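Local structure of glycerol dehydrogenase (Bacillus coagulans, 6CSJ) at residues K10-P15 and S22-R27. The protein catalyses the oxidation of polyols such as glycerol, probably with NAD as cofactor, and in this variant has acquired D-lactate dehydrogenase activity. The protein carries 2 engineered substitutions. Residues are numbered along the deposited sequence; the frame is centred on the assembly and turned at random.
Sequences KFIQGP and SAYTER
I12 meets Y24 through both of its branches. Y24 CB points from helix 21-28 toward strand 10-14, and with CG opposite the carbonyl carbon (chi1 -60°) the ring extends to the isoleucine. On the ring, CD1 and CE1 take the methyl at the end of the longer branch: I12 CD1 is 3.9 Å from Y24 CE1 and lies over the ring off-centre, 4.3 Å from the centroid, as a CH-pi contact. Further out, CZ has I12 CG2 at 3.8 Å. At the tip, Y24 OH is 3.5 Å from I12 CG2 and hydrogen-bonds to E17 in the connection between strand and helix. Y24, which also touches I151 of the adjacent strand 149-153, joins the helix to the edge of the parallel sheet in the N-terminal alpha/beta domain, in this family the Rossmann-like, probably nucleotide-binding one. Y24 CD1 also lies over the centre of the R27 guanidinium, 4.2 Å above the plane of that group, so the rim of the ring meets the arginine's flat face. K10 comes in at the guanidinium's edge and crosses R27 nearly at a right angle, putting K10 CE 3.9 Å from R27 NH1. Chi4 (-57°) bends the lysine at its end, and K10 NZ stays 4.8 Å from R27 NH1, two like charges not in contact.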
ATOM      1  N   LYS A  10      10.828  -0.511 -13.706  1.00 15.17           N
ATOM      2  CA  LYS A  10       9.766  -0.052 -14.592  1.00 17.09           C
ATOM      3  C   LYS A  10       8.423  -0.128 -13.875  1.00 16.58           C
ATOM      4  O   LYS A  10       8.150  -1.104 -13.171  1.00 14.13           O
ATOM      5  CB  LYS A  10       9.691  -0.899 -15.867  1.00 18.52           C
ATOM      6  CG  LYS A  10      10.990  -1.033 -16.645  1.00 18.28           C
ATOM      7  CD  LYS A  10      10.732  -1.540 -18.053  1.00 18.40           C
ATOM      8  CE  LYS A  10      12.003  -2.034 -18.730  1.00 17.26           C
ATOM      9  NZ  LYS A  10      13.109  -1.047 -18.827  1.00 16.68           N
ATOM     10  N   PHE A  11       7.602   0.910 -14.050  1.00 16.04           N
ATOM     11  CA  PHE A  11       6.215   0.893 -13.602  1.00 17.49           C
ATOM     12  C   PHE A  11       5.354   1.089 -14.849  1.00 17.30           C
ATOM     13  O   PHE A  11       5.510   2.083 -15.562  1.00 19.95           O
ATOM     14  CB  PHE A  11       5.943   1.954 -12.522  1.00 16.35           C
ATOM     15  CG  PHE A  11       4.485   2.186 -12.256  1.00 17.47           C
ATOM     16  CD1 PHE A  11       3.803   3.151 -12.966  1.00 17.90           C
ATOM     17  CD2 PHE A  11       3.783   1.435 -11.313  1.00 17.04           C
ATOM     18  CE1 PHE A  11       2.439   3.360 -12.768  1.00 18.99           C
ATOM     19  CE2 PHE A  11       2.445   1.660 -11.076  1.00 16.59           C
ATOM     20  CZ  PHE A  11       1.764   2.618 -11.808  1.00 18.32           C
ATOM     21  N   ILE A  12       4.450   0.137 -15.088  1.00 18.32           N
ATOM     22  CA  ILE A  12       3.743  -0.017 -16.365  1.00 17.58           C
ATOM     23  C   ILE A  12       2.245  -0.077 -16.088  1.00 17.01           C
ATOM     24  O   ILE A  12       1.797  -0.906 -15.288  1.00 18.89           O
ATOM     25  CB  ILE A  12       4.200  -1.323 -17.045  1.00 17.39           C
ATOM     26  CG1 ILE A  12       5.675  -1.233 -17.448  1.00 17.04           C
ATOM     27  CG2 ILE A  12       3.337  -1.674 -18.262  1.00 19.96           C
ATOM     28  CD1 ILE A  12       6.376  -2.569 -17.391  1.00 17.89           C
ATOM     29  N   GLN A  13       1.472   0.786 -16.744  1.00 16.01           N
ATOM     30  CA  GLN A  13       0.045   0.900 -16.450  1.00 17.00           C
ATOM     31  C   GLN A  13      -0.783   1.092 -17.716  1.00 17.86           C
ATOM     32  O   GLN A  13      -0.417   1.873 -18.596  1.00 16.15           O
ATOM     33  CB  GLN A  13      -0.194   2.066 -15.482  1.00 18.79           C
ATOM     34  CG  GLN A  13      -1.654   2.279 -15.094  1.00 19.58           C
ATOM     35  CD  GLN A  13      -1.856   3.447 -14.156  1.00 19.33           C
ATOM     36  OE1 GLN A  13      -1.046   3.689 -13.269  1.00 21.37           O
ATOM     37  NE2 GLN A  13      -2.946   4.173 -14.345  1.00 20.56           N
ATOM     38  N   GLY A  14      -1.916   0.407 -17.770  1.00 18.50           N
ATOM     39  CA  GLY A  14      -2.821   0.485 -18.902  1.00 23.16           C
ATOM     40  C   GLY A  14      -3.876  -0.608 -18.854  1.00 25.95           C
ATOM     41  O   GLY A  14      -3.731  -1.579 -18.107  1.00 24.63           O
ATOM     42  N   PRO A  15      -4.954  -0.456 -19.643  1.00 27.45           N
ATOM     43  CA  PRO A  15      -5.976  -1.509 -19.675  1.00 29.07           C
ATOM     44  C   PRO A  15      -5.485  -2.750 -20.427  1.00 33.17           C
ATOM     45  O   PRO A  15      -4.784  -2.620 -21.450  1.00 31.37           O
ATOM     46  CB  PRO A  15      -7.167  -0.842 -20.386  1.00 27.11           C
ATOM     47  CG  PRO A  15      -6.586   0.261 -21.181  1.00 25.94           C
ATOM     48  CD  PRO A  15      -5.227   0.617 -20.620  1.00 29.90           C
ATOM     49  N   SER A  22       3.672 -11.798 -21.425  1.00 23.15           N
ATOM     50  CA  SER A  22       4.780 -12.492 -22.095  1.00 22.85           C
ATOM     51  C   SER A  22       5.797 -11.542 -22.709  1.00 23.18           C
ATOM     52  O   SER A  22       6.985 -11.819 -22.675  1.00 27.06           O
ATOM     53  CB  SER A  22       4.260 -13.467 -23.165  1.00 22.01           C
ATOM     54  OG  SER A  22       3.702 -12.792 -24.268  1.00 23.16           O
ATOM     55  N   ALA A  23       5.346 -10.418 -23.255  1.00 23.66           N
ATOM     56  CA  ALA A  23       6.277  -9.403 -23.773  1.00 24.86           C
ATOM     57  C   ALA A  23       7.172  -8.835 -22.656  1.00 29.29           C
ATOM     58  O   ALA A  23       8.366  -8.596 -22.882  1.00 29.34           O
ATOM     59  CB  ALA A  23       5.524  -8.287 -24.477  1.00 21.57           C
ATOM     60  N   TYR A  24       6.601  -8.650 -21.460  1.00 26.86           N
ATOM     61  CA  TYR A  24       7.358  -8.131 -20.308  1.00 28.15           C
ATOM     62  C   TYR A  24       8.286  -9.187 -19.673  1.00 28.69           C
ATOM     63  O   TYR A  24       9.465  -8.891 -19.437  1.00 30.73           O
ATOM     64  CB  TYR A  24       6.419  -7.492 -19.267  1.00 27.25           C
ATOM     65  CG  TYR A  24       5.628  -6.321 -19.835  1.00 24.63           C
ATOM     66  CD1 TYR A  24       6.281  -5.188 -20.322  1.00 23.84           C
ATOM     67  CD2 TYR A  24       4.228  -6.361 -19.916  1.00 23.87           C
ATOM     68  CE1 TYR A  24       5.571  -4.123 -20.865  1.00 23.37           C
ATOM     69  CE2 TYR A  24       3.508  -5.302 -20.461  1.00 26.78           C
ATOM     70  CZ  TYR A  24       4.188  -4.190 -20.949  1.00 24.49           C
ATOM     71  OH  TYR A  24       3.481  -3.131 -21.481  1.00 26.49           O
ATOM     72  N   THR A  25       7.793 -10.409 -19.439  1.00 23.30           N
ATOM     73  CA  THR A  25       8.659 -11.472 -18.887  1.00 26.66           C
ATOM     74  C   THR A  25       9.821 -11.814 -19.821  1.00 28.33           C
ATOM     75  O   THR A  25      10.933 -12.045 -19.345  1.00 27.77           O
ATOM     76  CB  THR A  25       7.917 -12.783 -18.510  1.00 24.46           C
ATOM     77  OG1 THR A  25       7.396 -13.427 -19.680  1.00 27.09           O
ATOM     78  CG2 THR A  25       6.804 -12.520 -17.509  1.00 23.96           C
ATOM     79  N   GLU A  26       9.566 -11.818 -21.129  1.00 31.93           N
ATOM     80  CA  GLU A  26      10.614 -12.037 -22.153  1.00 38.17           C
ATOM     81  C   GLU A  26      11.770 -11.011 -22.114  1.00 34.10           C
ATOM     82  O   GLU A  26      12.886 -11.349 -22.482  1.00 40.28           O
ATOM     83  CB  GLU A  26      10.000 -12.110 -23.571  1.00 45.41           C
ATOM     84  CG  GLU A  26       9.123 -13.332 -23.878  1.00 52.23           C
ATOM     85  CD  GLU A  26       9.825 -14.679 -23.775  1.00 67.28           C
ATOM     86  OE1 GLU A  26      11.077 -14.734 -23.841  1.00 84.11           O
ATOM     87  OE2 GLU A  26       9.098 -15.684 -23.602  1.00 60.80           O
ATOM     88  N   ARG A  27      11.513  -9.778 -21.674  1.00 33.22           N
ATOM     89  CA  ARG A  27      12.584  -8.779 -21.495  1.00 33.82           C
ATOM     90  C   ARG A  27      13.551  -9.114 -20.353  1.00 31.32           C
ATOM     91  O   ARG A  27      14.688  -8.659 -20.364  1.00 30.45           O
ATOM     92  CB  ARG A  27      12.007  -7.384 -21.231  1.00 38.54           C
ATOM     93  CG  ARG A  27      11.225  -6.778 -22.384  1.00 44.10           C
ATOM     94  CD  ARG A  27      10.884  -5.336 -22.083  1.00 52.90           C
ATOM     95  NE  ARG A  27       9.788  -4.809 -22.886  1.00 61.38           N
ATOM     96  CZ  ARG A  27       9.357  -3.540 -22.835  1.00 69.13           C
ATOM     97  NH1 ARG A  27       9.926  -2.647 -22.017  1.00 63.47           N
ATOM     98  NH2 ARG A  27       8.344  -3.149 -23.610  1.00 66.04           N
TER